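Local coordinates for CRISPR-associated protein CasA/Cse1 (Thermus thermophilus, PDB 4AN8) that is part of the Cascade ribonucleoprotein complex of type I-E CRISPR immunity, where it probably helps to select foreign DNA, at residues A115-E120 against R174-G179; S126-E131 against R250-L255; D76-W81 against E333-E338; G84-D89 against T202-L207; H435-A440 against R462-E467. All blocks are in the same frame, centred on the assembly; numbering follows the deposited sequence.

Contact 5 joins two C-terminal helices; contacts 1 to 4 lie outside them. Contacts 1 and 2 are neighbours, their centres about 13 Å apart, and Arg253 on the strand of contact 2 reaches back to the 115-120 loop. Contacts 3 and 4 are likewise adjacent, since the 84-89 segment directly follows helix 74-83 and Leu204 packs on that helix. Contacts 2 and 4 are buried and made by leucines, valine and phenylalanine, although contact 2 also has a polar margin at a bound acetate. Contacts 1, 3 and 5 are partly buried: a tyrosine lies against a proline in contact 1, a glutamate carboxylate borders each of contacts 3 and 5, and small alanines bring the helices of contact 5 together.

Contact 1: residues A115-E120 against R174-G179; sequences ADLPEE and RRYGVG
The backbones come nearest at Leu117 and Tyr176, whose CA atoms are 9.8 Å apart, so the irregular 115-120 loop and the hairpin tip at 174-179 meet through side chains. A type I' turn from Arg175 to Val178 closes the hairpin of strands 171-175 and 178-181, with Val178 N bonded to Arg175 O at 2.9 Å, and a G1 beta bulge sets Arg174 and Arg175 both against Val178. Tyr176 occupies the first of the two left-handed positions inside this turn and is carried out toward the loop. With CG anti to its carbonyl carbon (chi1 -52°), the phenol extends away from the hairpin, and its outer half is what the loop receives. Leu117 meets the ring obliquely, its CD2 lying 3.8 Å from Tyr176 CE2. Pro118 comes from the direction opposite to the tyrosine and brings CG, also oblique to the ring, to 3.8 Å from Tyr176 CZ; the still closer approach of that CG to the hydroxyl is too short to be relied on. Leu226 of helix 226-229 touches all three side chains, while Pro268 of strand 261-273 also packs on the tyrosine. Tyr176 is further held by backbone bonding to Gly231. Because the direct meeting of loop and hairpin tip is van der Waals contact, it depends on the fit of a branched and a cyclic side chain round the phenol and not on bond direction.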
# COMPACT_ATOMS: atom_id res chain seq x y z
N ALA A 115 7.14 9.40 -26.40
CA ALA A 115 6.48 9.66 -27.66
C ALA A 115 7.13 8.92 -28.82
O ALA A 115 6.44 8.55 -29.76
CB ALA A 115 6.44 11.15 -27.95
N ASP A 116 8.44 8.71 -28.75
CA ASP A 116 9.15 8.11 -29.88
C ASP A 116 9.63 6.68 -29.68
O ASP A 116 10.54 6.23 -30.37
CB ASP A 116 10.31 9.00 -30.35
CG ASP A 116 11.29 9.32 -29.24
OD1 ASP A 116 11.23 8.66 -28.18
OD2 ASP A 116 12.13 10.22 -29.42
N LEU A 117 9.03 5.96 -28.73
CA LEU A 117 9.20 4.52 -28.70
C LEU A 117 8.66 4.03 -30.03
O LEU A 117 7.61 4.47 -30.46
CB LEU A 117 8.42 3.89 -27.55
CG LEU A 117 9.18 3.65 -26.25
CD1 LEU A 117 8.24 3.20 -25.12
CD2 LEU A 117 10.32 2.66 -26.49
N PRO A 118 9.40 3.16 -30.71
CA PRO A 118 8.91 2.57 -31.96
C PRO A 118 7.63 1.75 -31.78
O PRO A 118 7.43 1.16 -30.73
CB PRO A 118 10.07 1.65 -32.40
CG PRO A 118 11.07 1.68 -31.28
CD PRO A 118 10.84 2.93 -30.51
N GLU A 119 6.78 1.72 -32.81
CA GLU A 119 5.55 0.94 -32.77
C GLU A 119 5.77 -0.49 -33.21
O GLU A 119 4.86 -1.31 -33.15
CB GLU A 119 4.50 1.56 -33.70
CG GLU A 119 4.24 3.03 -33.47
CD GLU A 119 3.12 3.56 -34.34
OE1 GLU A 119 2.24 2.76 -34.73
OE2 GLU A 119 3.14 4.77 -34.63
N GLU A 120 6.98 -0.79 -33.67
CA GLU A 120 7.29 -2.10 -34.23
C GLU A 120 7.62 -3.15 -33.17
O GLU A 120 8.39 -2.89 -32.24
CB GLU A 120 8.43 -2.00 -35.24
CG GLU A 120 8.05 -2.50 -36.62
CD GLU A 120 9.25 -2.88 -37.46
OE1 GLU A 120 9.67 -4.06 -37.39
OE2 GLU A 120 9.77 -2.01 -38.18
N ARG A 174 15.97 -6.52 -21.31
CA ARG A 174 16.61 -6.80 -22.60
C ARG A 174 15.98 -6.03 -23.76
O ARG A 174 15.59 -6.60 -24.77
CB ARG A 174 16.63 -8.30 -22.88
CG ARG A 174 17.58 -9.00 -21.94
CD ARG A 174 17.62 -10.50 -22.15
NE ARG A 174 18.61 -11.11 -21.27
CZ ARG A 174 18.69 -12.42 -21.02
NH1 ARG A 174 17.84 -13.26 -21.59
NH2 ARG A 174 19.63 -12.88 -20.20
N ARG A 175 15.90 -4.73 -23.59
CA ARG A 175 15.38 -3.85 -24.63
C ARG A 175 16.16 -2.54 -24.63
O ARG A 175 16.58 -2.04 -23.57
CB ARG A 175 13.88 -3.60 -24.45
CG ARG A 175 13.02 -4.87 -24.52
CD ARG A 175 11.54 -4.59 -24.25
NE ARG A 175 10.89 -3.87 -25.34
CZ ARG A 175 10.31 -4.47 -26.38
NH1 ARG A 175 10.29 -5.79 -26.47
NH2 ARG A 175 9.76 -3.74 -27.34
N TYR A 176 16.36 -2.02 -25.83
CA TYR A 176 17.05 -0.75 -26.03
C TYR A 176 18.27 -0.58 -25.14
O TYR A 176 18.48 0.50 -24.57
CB TYR A 176 16.07 0.42 -25.89
CG TYR A 176 14.86 0.24 -26.76
CD1 TYR A 176 14.92 0.48 -28.13
CD2 TYR A 176 13.66 -0.22 -26.23
CE1 TYR A 176 13.83 0.29 -28.95
CE2 TYR A 176 12.55 -0.40 -27.04
CZ TYR A 176 12.64 -0.15 -28.39
OH TYR A 176 11.56 -0.35 -29.21
N GLY A 177 19.07 -1.64 -25.04
CA GLY A 177 20.38 -1.58 -24.40
C GLY A 177 20.38 -1.77 -22.90
O GLY A 177 21.41 -1.62 -22.25
N VAL A 178 19.22 -2.11 -22.33
CA VAL A 178 19.10 -2.30 -20.90
C VAL A 178 18.76 -3.76 -20.62
O VAL A 178 17.71 -4.27 -21.05
CB VAL A 178 18.04 -1.35 -20.29
CG1 VAL A 178 17.87 -1.59 -18.80
CG2 VAL A 178 18.44 0.13 -20.55
N GLY A 179 19.66 -4.46 -19.94
CA GLY A 179 19.47 -5.87 -19.66
C GLY A 179 18.41 -6.09 -18.60
O GLY A 179 17.50 -6.89 -18.79

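Contact 2: residues S126-E131 against R250-L255; sequences SKLLPE and RGVRLL. With ACT (acetate ion), chain D.
The guanidinium of Arg250 takes a bound acetate, probably from the crystallisation liquor, at its edge, in plane. Its NE and NH2 both donate to the same acetate oxygen, ACT O, NE from 2.8 Å and NH2 from 2.9 Å, with N-H...O angles of 147° and 141°. NH2 also bonds Lys182 O, which helps to fix the rotation of the group. From the other segment Lys127 NZ makes a weak bond, 3.5 Å long, to the other carboxylate oxygen, ACT OXT, so the arginine holds the anion and the lysine adds to it only weakly. On a second guanidinium, that of Arg253, Leu255 CD2 lies 3.7 Å above the plane of one face, toward the rim.

Strand 250-256 pairs antiparallel with strand 261-273 in a small mixed sheet, and the end of the 3-10 segment at 126-128 packs against it through Leu128. The two branches of that leucine divide the strand between them: CD1 lies 3.9 Å from Leu254 CD2, whereas CD2 lies 4.2 Å from Val252 CG2. Both meetings are oblique and buried. Met264 of strand 261-273 and Ala160 and His164 of helix 154-167 also surround Leu128.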
# COMPACT_ATOMS: atom_id res chain seq x y z
N SER A 126 -1.17 -6.30 -21.56
CA SER A 126 -1.26 -7.18 -20.39
C SER A 126 0.01 -7.15 -19.53
O SER A 126 -0.06 -7.41 -18.33
CB SER A 126 -1.57 -8.61 -20.83
OG SER A 126 -0.56 -9.07 -21.70
N LYS A 127 1.15 -6.84 -20.13
CA LYS A 127 2.42 -6.69 -19.41
C LYS A 127 2.40 -5.55 -18.35
O LYS A 127 3.22 -5.52 -17.43
CB LYS A 127 3.55 -6.47 -20.41
CG LYS A 127 4.86 -5.99 -19.79
CD LYS A 127 5.79 -7.16 -19.42
CE LYS A 127 7.09 -6.67 -18.80
NZ LYS A 127 8.17 -7.69 -18.92
N LEU A 128 1.48 -4.60 -18.50
CA LEU A 128 1.33 -3.53 -17.53
C LEU A 128 0.72 -4.01 -16.23
O LEU A 128 0.82 -3.34 -15.20
CB LEU A 128 0.43 -2.44 -18.10
CG LEU A 128 0.99 -1.69 -19.31
CD1 LEU A 128 -0.07 -0.71 -19.82
CD2 LEU A 128 2.31 -0.98 -18.98
N LEU A 129 0.08 -5.18 -16.29
CA LEU A 129 -0.69 -5.69 -15.15
C LEU A 129 0.09 -6.70 -14.33
O LEU A 129 0.92 -7.44 -14.86
CB LEU A 129 -1.99 -6.34 -15.62
CG LEU A 129 -2.99 -5.49 -16.40
CD1 LEU A 129 -4.08 -6.39 -16.92
CD2 LEU A 129 -3.55 -4.39 -15.52
N PRO A 130 -0.18 -6.75 -13.03
CA PRO A 130 0.45 -7.75 -12.16
C PRO A 130 0.08 -9.16 -12.59
O PRO A 130 -1.10 -9.42 -12.84
CB PRO A 130 -0.13 -7.43 -10.78
CG PRO A 130 -1.41 -6.72 -11.07
CD PRO A 130 -1.13 -5.90 -12.30
N GLU A 131 1.08 -10.03 -12.71
CA GLU A 131 0.87 -11.44 -12.97
C GLU A 131 1.04 -12.18 -11.66
O GLU A 131 2.17 -12.39 -11.21
CB GLU A 131 1.92 -11.97 -13.95
CG GLU A 131 1.65 -11.67 -15.40
CD GLU A 131 2.87 -11.90 -16.26
OE1 GLU A 131 3.93 -12.26 -15.71
OE2 GLU A 131 2.78 -11.70 -17.49
N ARG A 250 9.26 2.91 -16.33
CA ARG A 250 9.44 2.20 -17.58
C ARG A 250 9.12 3.14 -18.72
O ARG A 250 8.34 4.08 -18.54
CB ARG A 250 8.52 0.99 -17.62
CG ARG A 250 8.77 -0.03 -16.49
CD ARG A 250 10.07 -0.87 -16.75
NE ARG A 250 10.22 -1.90 -15.72
CZ ARG A 250 10.77 -1.68 -14.53
NH1 ARG A 250 11.26 -0.47 -14.22
NH2 ARG A 250 10.85 -2.66 -13.64
N GLY A 251 9.71 2.89 -19.89
CA GLY A 251 9.29 3.58 -21.10
C GLY A 251 8.08 2.86 -21.63
O GLY A 251 8.10 1.64 -21.84
N VAL A 252 6.99 3.59 -21.86
CA VAL A 252 5.79 2.97 -22.39
C VAL A 252 5.22 3.90 -23.43
O VAL A 252 5.25 5.12 -23.27
CB VAL A 252 4.71 2.76 -21.30
CG1 VAL A 252 3.41 2.25 -21.94
CG2 VAL A 252 5.20 1.80 -20.22
N ARG A 253 4.70 3.32 -24.51
CA ARG A 253 3.87 4.09 -25.42
C ARG A 253 2.67 3.27 -25.88
O ARG A 253 2.80 2.41 -26.78
CB ARG A 253 4.64 4.56 -26.65
CG ARG A 253 4.13 5.89 -27.13
CD ARG A 253 3.68 5.87 -28.57
NE ARG A 253 4.75 5.52 -29.49
CZ ARG A 253 4.59 5.40 -30.80
NH1 ARG A 253 3.40 5.61 -31.35
NH2 ARG A 253 5.62 5.06 -31.57
N LEU A 254 1.52 3.55 -25.28
CA LEU A 254 0.29 2.86 -25.65
C LEU A 254 -0.02 3.15 -27.12
O LEU A 254 0.10 4.28 -27.56
CB LEU A 254 -0.87 3.34 -24.80
CG LEU A 254 -0.61 3.25 -23.31
CD1 LEU A 254 -1.75 3.91 -22.55
CD2 LEU A 254 -0.39 1.78 -22.85
N LEU A 255 -0.41 2.12 -27.85
CA LEU A 255 -0.78 2.26 -29.25
C LEU A 255 -2.32 2.29 -29.40
O LEU A 255 -3.03 1.39 -28.94
CB LEU A 255 -0.16 1.12 -30.07
CG LEU A 255 1.36 0.90 -29.91
CD1 LEU A 255 1.90 -0.18 -30.88
CD2 LEU A 255 2.11 2.22 -30.07
C ACT D . 10.13 -5.33 -15.97
O ACT D . 9.44 -4.54 -15.26
OXT ACT D . 9.97 -5.24 -17.23
CH3 ACT D . 11.08 -6.33 -15.36

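Contact 3: residues D76-W81 against E333-E338; sequences DVLDWW and EDEGLE
Helix 320-333 runs out at Glu333 just before the chain presents Glu335 and Leu337 to Leu78 and Trp81 of helix 74-83. A bond of 3.2 Å from Gly336 N back to Glu333 O closes the turn that follows the helix. Glu335, near the start of this loop, points its CB toward helix 74-83 and brings OE1 to 4.3 Å from Leu78 CD2, a loose contact between a carboxylate and a methyl group. The stronger partner of that oxygen is Arg82, one turn on from Leu78, whose NH1 forms a salt bridge with it. Asp79 OD1 pairs with NH2 of the same arginine, so two carboxylates share the one guanidinium. The loop thus joins helix 320-333 to strand 342-351 and, on the way, leans on the flank of helix 74-83, which helix 320-333 itself also covers through Leu328, Glu331 and Leu332. Gly336 has a positive phi of 68°, which turns the chain so that Leu337 comes next to face the helix. Leu337 CD1, extended from its backbone with chi2 -171°, lies 4.3 Å from Trp81 CD1 on the five-membered side of the indole and approaches it obliquely. Trp81 reaches out to meet it with CG anti to its backbone N (chi1 -172°), while its indole also packs against Glu201 and Leu204 of helix 199-206.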
# COMPACT_ATOMS: atom_id res chain seq x y z
N ASP A 76 -3.79 24.75 7.27
CA ASP A 76 -4.38 24.88 5.94
C ASP A 76 -5.29 23.71 5.61
O ASP A 76 -6.36 23.89 5.03
CB ASP A 76 -3.30 25.02 4.87
CG ASP A 76 -2.43 26.23 5.09
OD1 ASP A 76 -2.89 27.16 5.77
OD2 ASP A 76 -1.28 26.25 4.61
N VAL A 77 -4.87 22.50 5.97
CA VAL A 77 -5.66 21.32 5.64
C VAL A 77 -6.97 21.38 6.42
O VAL A 77 -8.03 21.05 5.89
CB VAL A 77 -4.89 20.01 5.97
CG1 VAL A 77 -5.77 18.81 5.74
CG2 VAL A 77 -3.63 19.90 5.11
N LEU A 78 -6.87 21.83 7.66
CA LEU A 78 -8.01 22.01 8.55
C LEU A 78 -9.02 23.02 7.99
O LEU A 78 -10.23 22.75 7.95
CB LEU A 78 -7.53 22.50 9.92
CG LEU A 78 -7.24 21.42 10.96
CD1 LEU A 78 -6.56 22.02 12.18
CD2 LEU A 78 -8.56 20.75 11.34
N ASP A 79 -8.51 24.16 7.56
CA ASP A 79 -9.34 25.12 6.84
C ASP A 79 -10.13 24.42 5.75
O ASP A 79 -11.36 24.50 5.72
CB ASP A 79 -8.47 26.22 6.21
CG ASP A 79 -8.15 27.34 7.18
OD1 ASP A 79 -9.07 27.79 7.89
OD2 ASP A 79 -6.98 27.78 7.22
N TRP A 80 -9.44 23.73 4.83
CA TRP A 80 -10.13 23.13 3.70
C TRP A 80 -11.13 22.11 4.18
O TRP A 80 -12.16 21.91 3.56
CB TRP A 80 -9.14 22.49 2.72
CG TRP A 80 -8.12 23.47 2.27
CD1 TRP A 80 -8.28 24.82 2.20
CD2 TRP A 80 -6.79 23.19 1.84
NE1 TRP A 80 -7.12 25.41 1.74
CE2 TRP A 80 -6.19 24.43 1.51
CE3 TRP A 80 -6.04 22.02 1.69
CZ2 TRP A 80 -4.88 24.52 1.06
CZ3 TRP A 80 -4.74 22.11 1.23
CH2 TRP A 80 -4.17 23.36 0.92
N TRP A 81 -10.82 21.45 5.29
CA TRP A 81 -11.75 20.50 5.88
C TRP A 81 -13.00 21.25 6.32
O TRP A 81 -14.11 20.83 6.02
CB TRP A 81 -11.11 19.79 7.08
CG TRP A 81 -11.95 18.69 7.59
CD1 TRP A 81 -13.19 18.79 8.16
CD2 TRP A 81 -11.62 17.28 7.58
NE1 TRP A 81 -13.66 17.55 8.50
CE2 TRP A 81 -12.72 16.60 8.16
CE3 TRP A 81 -10.52 16.54 7.15
CZ2 TRP A 81 -12.73 15.20 8.32
CZ3 TRP A 81 -10.55 15.14 7.30
CH2 TRP A 81 -11.64 14.50 7.88
N GLU A 333 -10.77 16.81 16.70
CA GLU A 333 -11.40 16.46 17.97
C GLU A 333 -11.52 17.66 18.90
O GLU A 333 -12.49 17.78 19.64
CB GLU A 333 -10.64 15.33 18.66
CG GLU A 333 -11.33 13.98 18.59
CD GLU A 333 -10.44 12.84 19.02
OE1 GLU A 333 -9.64 13.02 19.96
OE2 GLU A 333 -10.53 11.76 18.40
N ASP A 334 -10.53 18.54 18.87
CA ASP A 334 -10.54 19.73 19.73
C ASP A 334 -11.53 20.76 19.20
O ASP A 334 -11.67 21.85 19.75
CB ASP A 334 -9.15 20.36 19.81
CG ASP A 334 -8.11 19.42 20.42
OD1 ASP A 334 -8.50 18.35 20.95
OD2 ASP A 334 -6.91 19.76 20.37
N GLU A 335 -12.23 20.41 18.12
CA GLU A 335 -13.14 21.33 17.47
C GLU A 335 -14.53 20.71 17.43
O GLU A 335 -15.47 21.32 16.93
CB GLU A 335 -12.67 21.62 16.05
CG GLU A 335 -12.50 23.08 15.73
CD GLU A 335 -12.21 23.31 14.26
OE1 GLU A 335 -11.02 23.25 13.86
OE2 GLU A 335 -13.17 23.55 13.49
N GLY A 336 -14.65 19.50 17.95
CA GLY A 336 -15.90 18.78 17.94
C GLY A 336 -16.31 18.36 16.54
O GLY A 336 -17.44 17.90 16.34
N LEU A 337 -15.41 18.52 15.58
CA LEU A 337 -15.66 18.14 14.19
C LEU A 337 -15.39 16.65 13.95
O LEU A 337 -15.18 16.23 12.81
CB LEU A 337 -14.79 18.95 13.23
CG LEU A 337 -15.10 20.43 12.94
CD1 LEU A 337 -14.23 20.94 11.78
CD2 LEU A 337 -16.59 20.62 12.62
N GLU A 338 -15.38 15.87 15.03
CA GLU A 338 -15.02 14.45 14.95
C GLU A 338 -15.68 13.73 13.77
O GLU A 338 -16.91 13.75 13.62
CB GLU A 338 -15.34 13.73 16.26
CG GLU A 338 -14.52 14.20 17.45
CD GLU A 338 -15.31 15.06 18.42
OE1 GLU A 338 -16.54 15.18 18.24
OE2 GLU A 338 -14.70 15.60 19.36

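Contact 4: residues G84-D89 against T202-L207; sequences GGFPQD and TLLLNL
Phe86 inserts the far end of its ring among Leu203, Leu204 and Leu207, which come from the C-terminal part of helix 199-206 and the chain that follows. Leu203 CB sits at the ring edge, in plane, 3.9 Å from Phe86 CZ. Phe86 CE1 is shared by two methyl groups, with Leu204 CD2 and Leu207 CD1 each 3.6 Å away and both oblique to the ring. Leu207 comes from the direction opposite to the phenylalanine, whereas Leu204 slides past it. The ring is sent this way by chi1 of -61°, which sets CG beside the backbone N. Phe86 stands in the link between helix 74-83, closed by a Schellman motif at Gly84, the first residue after it, and helix 88-98. Within that link Gln88 NE2 returns to Phe86 O at 3.2 Å in a nearly straight bond (168°). On the other side Asn206 folds back on its own helix, ND2 giving a 2.9 Å bond to Thr202 O from above the carbonyl plane, and the same nitrogen also bonds Pro194 O. Leu64 of helix 50-67 and Leu68 complete the surroundings of the phenyl ring. All four residues that meet here are buried and apolar, so the contact works by excluding water: one aromatic ring ties the helix link to helix 199-206, while the polar groups nearby find their partners away from this interface.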
# COMPACT_ATOMS: atom_id res chain seq x y z
N GLY A 84 -15.16 22.48 3.49
CA GLY A 84 -15.77 21.43 2.70
C GLY A 84 -15.24 21.36 1.28
O GLY A 84 -15.90 20.82 0.39
N GLY A 85 -14.04 21.88 1.04
CA GLY A 85 -13.49 21.81 -0.31
C GLY A 85 -12.13 22.45 -0.42
O GLY A 85 -11.75 23.22 0.47
N PHE A 86 -11.39 22.13 -1.49
CA PHE A 86 -10.12 22.76 -1.81
C PHE A 86 -10.35 24.11 -2.48
O PHE A 86 -11.40 24.32 -3.10
CB PHE A 86 -9.32 21.92 -2.83
CG PHE A 86 -8.96 20.56 -2.35
CD1 PHE A 86 -8.07 20.38 -1.30
CD2 PHE A 86 -9.50 19.44 -2.97
CE1 PHE A 86 -7.74 19.12 -0.87
CE2 PHE A 86 -9.18 18.18 -2.53
CZ PHE A 86 -8.31 18.01 -1.49
N PRO A 87 -9.36 25.01 -2.39
CA PRO A 87 -9.35 26.21 -3.24
C PRO A 87 -9.48 25.80 -4.70
O PRO A 87 -8.68 24.98 -5.19
CB PRO A 87 -7.96 26.80 -2.98
CG PRO A 87 -7.66 26.40 -1.60
CD PRO A 87 -8.24 25.01 -1.44
N GLN A 88 -10.48 26.35 -5.39
CA GLN A 88 -10.84 25.91 -6.73
C GLN A 88 -10.01 26.55 -7.83
O GLN A 88 -9.64 25.90 -8.81
CB GLN A 88 -12.30 26.19 -6.99
CG GLN A 88 -13.19 25.71 -5.89
CD GLN A 88 -13.81 24.38 -6.19
OE1 GLN A 88 -14.58 24.24 -7.14
NE2 GLN A 88 -13.49 23.37 -5.36
N ASP A 89 -9.73 27.84 -7.68
CA ASP A 89 -9.04 28.60 -8.71
C ASP A 89 -7.61 28.13 -8.93
O ASP A 89 -7.21 27.91 -10.07
CB ASP A 89 -9.10 30.10 -8.42
CG ASP A 89 -10.30 30.78 -9.08
OD1 ASP A 89 -11.13 30.09 -9.73
OD2 ASP A 89 -10.43 32.02 -8.93
N THR A 202 -10.36 11.94 2.55
CA THR A 202 -9.26 11.03 2.31
C THR A 202 -8.06 11.78 1.73
O THR A 202 -6.97 11.70 2.29
CB THR A 202 -9.69 9.84 1.43
OG1 THR A 202 -10.67 9.08 2.15
CG2 THR A 202 -8.47 8.94 1.11
N LEU A 203 -8.26 12.52 0.65
CA LEU A 203 -7.18 13.38 0.15
C LEU A 203 -6.59 14.27 1.25
O LEU A 203 -5.37 14.34 1.40
CB LEU A 203 -7.65 14.23 -1.04
CG LEU A 203 -7.97 13.38 -2.28
CD1 LEU A 203 -8.47 14.22 -3.43
CD2 LEU A 203 -6.77 12.50 -2.72
N LEU A 204 -7.43 14.94 2.03
CA LEU A 204 -6.93 15.79 3.12
C LEU A 204 -6.08 15.04 4.18
O LEU A 204 -5.08 15.57 4.68
CB LEU A 204 -8.09 16.53 3.81
CG LEU A 204 -8.80 17.62 2.99
CD1 LEU A 204 -10.10 18.08 3.68
CD2 LEU A 204 -7.86 18.80 2.72
N LEU A 205 -6.51 13.81 4.51
CA LEU A 205 -5.81 12.98 5.46
C LEU A 205 -4.45 12.50 4.94
O LEU A 205 -3.62 12.05 5.72
CB LEU A 205 -6.67 11.78 5.87
CG LEU A 205 -7.92 12.11 6.69
CD1 LEU A 205 -8.96 11.00 6.60
CD2 LEU A 205 -7.55 12.41 8.13
N ASN A 206 -4.22 12.63 3.63
CA ASN A 206 -2.95 12.21 3.03
C ASN A 206 -2.13 13.39 2.53
O ASN A 206 -1.03 13.19 1.99
CB ASN A 206 -3.18 11.22 1.89
CG ASN A 206 -3.60 9.84 2.38
OD1 ASN A 206 -2.75 8.98 2.61
ND2 ASN A 206 -4.90 9.65 2.58
N LEU A 207 -2.65 14.61 2.71
CA LEU A 207 -1.94 15.81 2.27
C LEU A 207 -0.96 16.32 3.30
O LEU A 207 -1.19 17.34 3.93
CB LEU A 207 -2.90 16.94 1.90
CG LEU A 207 -3.52 16.93 0.51
CD1 LEU A 207 -4.50 18.08 0.40
CD2 LEU A 207 -2.46 17.04 -0.55

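Contact 5: residues H435-A440 against R462-E467; sequences HALDGA and RGAALE
Next to the meeting of Ala436 and Leu437 with Ala464, Asp438 OD1 is gripped by two donors, Ser302 OG and Trp304 NE1, which tether helix 429-446 to a loop. Leu437 packs on the same tryptophan and so stands between that loop and the partner helix. The centre of the contact is the alanine pair, Ala436 CB lying 3.7 Å from Ala464 CB, each methyl directed at the other helix. Such small side chains let the backbones come close, to 5.3 Å between the CA atoms of Ala436 and Ala464. Helices 429-446 and 453-476 are successive members of the C-terminal helical bundle, in which helices 372-403 and 483-499 also take part. The two short segments run antiparallel, at 152°, their axes approaching to 9.1 Å. One turn further along the first helix, Ala440 rests on Ala460, continuing the use of alanines. Leu437 reaches in from beside this seam: a chi1 of -66° swings its branched end over to the second helix, where CD2 comes to 3.6 Å from Ala464 CB. Trp457 and Leu461 of the second helix and Ala385 of helix 372-403 enclose the leucine further. At the outer margin, Glu467 reaches over to the first helix with OE1 3.9 Å from Ala436 CB, although this exposed side chain is poorly ordered. Ala465 faces the other way, onto Phe493 and Leu497 of helix 483-499.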
# COMPACT_ATOMS: atom_id res chain seq x y z
N HIS A 435 -4.89 -16.38 12.75
CA HIS A 435 -6.15 -16.05 12.10
C HIS A 435 -7.18 -15.50 13.09
O HIS A 435 -7.90 -14.54 12.79
CB HIS A 435 -6.73 -17.26 11.38
CG HIS A 435 -8.02 -16.97 10.68
ND1 HIS A 435 -8.11 -16.90 9.31
CD2 HIS A 435 -9.25 -16.70 11.16
CE1 HIS A 435 -9.36 -16.61 8.97
NE2 HIS A 435 -10.07 -16.48 10.07
N ALA A 436 -7.25 -16.10 14.27
CA ALA A 436 -8.18 -15.60 15.28
C ALA A 436 -7.81 -14.20 15.70
O ALA A 436 -8.69 -13.36 15.92
CB ALA A 436 -8.20 -16.52 16.48
N LEU A 437 -6.51 -13.93 15.84
CA LEU A 437 -6.04 -12.60 16.25
C LEU A 437 -6.23 -11.53 15.16
O LEU A 437 -6.46 -10.36 15.47
CB LEU A 437 -4.57 -12.68 16.67
CG LEU A 437 -4.31 -13.51 17.93
CD1 LEU A 437 -2.85 -13.35 18.33
CD2 LEU A 437 -5.21 -13.07 19.07
N ASP A 438 -6.15 -11.93 13.89
CA ASP A 438 -6.51 -11.02 12.80
C ASP A 438 -7.92 -10.44 12.98
O ASP A 438 -8.13 -9.26 12.75
CB ASP A 438 -6.41 -11.72 11.44
CG ASP A 438 -4.99 -11.94 11.00
OD1 ASP A 438 -4.09 -11.14 11.38
OD2 ASP A 438 -4.75 -12.93 10.27
N GLY A 439 -8.87 -11.28 13.42
CA GLY A 439 -10.20 -10.82 13.75
C GLY A 439 -10.27 -10.02 15.04
O GLY A 439 -11.09 -9.11 15.19
N ALA A 440 -9.41 -10.35 16.01
CA ALA A 440 -9.46 -9.65 17.28
C ALA A 440 -8.70 -8.33 17.26
O ALA A 440 -9.02 -7.41 18.02
CB ALA A 440 -8.92 -10.55 18.40
N ARG A 462 -6.11 -15.62 24.89
CA ARG A 462 -6.55 -16.87 25.50
C ARG A 462 -7.47 -17.64 24.55
O ARG A 462 -7.22 -18.80 24.22
CB ARG A 462 -7.24 -16.59 26.84
CG ARG A 462 -7.09 -17.68 27.87
CD ARG A 462 -7.43 -17.18 29.27
NE ARG A 462 -6.26 -17.19 30.16
CZ ARG A 462 -5.80 -16.13 30.83
NH1 ARG A 462 -6.42 -14.96 30.73
NH2 ARG A 462 -4.74 -16.24 31.61
N GLY A 463 -8.51 -16.96 24.07
CA GLY A 463 -9.48 -17.58 23.19
C GLY A 463 -8.85 -18.03 21.89
O GLY A 463 -9.21 -19.09 21.35
N ALA A 464 -7.92 -17.23 21.37
CA ALA A 464 -7.25 -17.61 20.14
C ALA A 464 -6.47 -18.91 20.35
O ALA A 464 -6.58 -19.84 19.56
CB ALA A 464 -6.31 -16.49 19.67
N ALA A 465 -5.67 -18.94 21.42
CA ALA A 465 -4.89 -20.13 21.75
C ALA A 465 -5.78 -21.37 22.02
O ALA A 465 -5.58 -22.43 21.42
CB ALA A 465 -3.97 -19.85 22.94
N LEU A 466 -6.77 -21.20 22.90
CA LEU A 466 -7.76 -22.25 23.22
C LEU A 466 -8.47 -22.78 21.99
O LEU A 466 -8.57 -23.99 21.80
CB LEU A 466 -8.81 -21.74 24.20
CG LEU A 466 -8.40 -21.70 25.67
CD1 LEU A 466 -9.38 -20.87 26.48
CD2 LEU A 466 -8.28 -23.10 26.21
N GLU A 467 -8.97 -21.88 21.16
CA GLU A 467 -9.62 -22.26 19.92
C GLU A 467 -8.68 -23.02 18.99
O GLU A 467 -9.10 -23.94 18.29
CB GLU A 467 -10.16 -21.01 19.22
CG GLU A 467 -11.02 -21.28 18.00
CD GLU A 467 -11.76 -20.04 17.52
OE1 GLU A 467 -11.13 -18.97 17.42
OE2 GLU A 467 -12.98 -20.15 17.26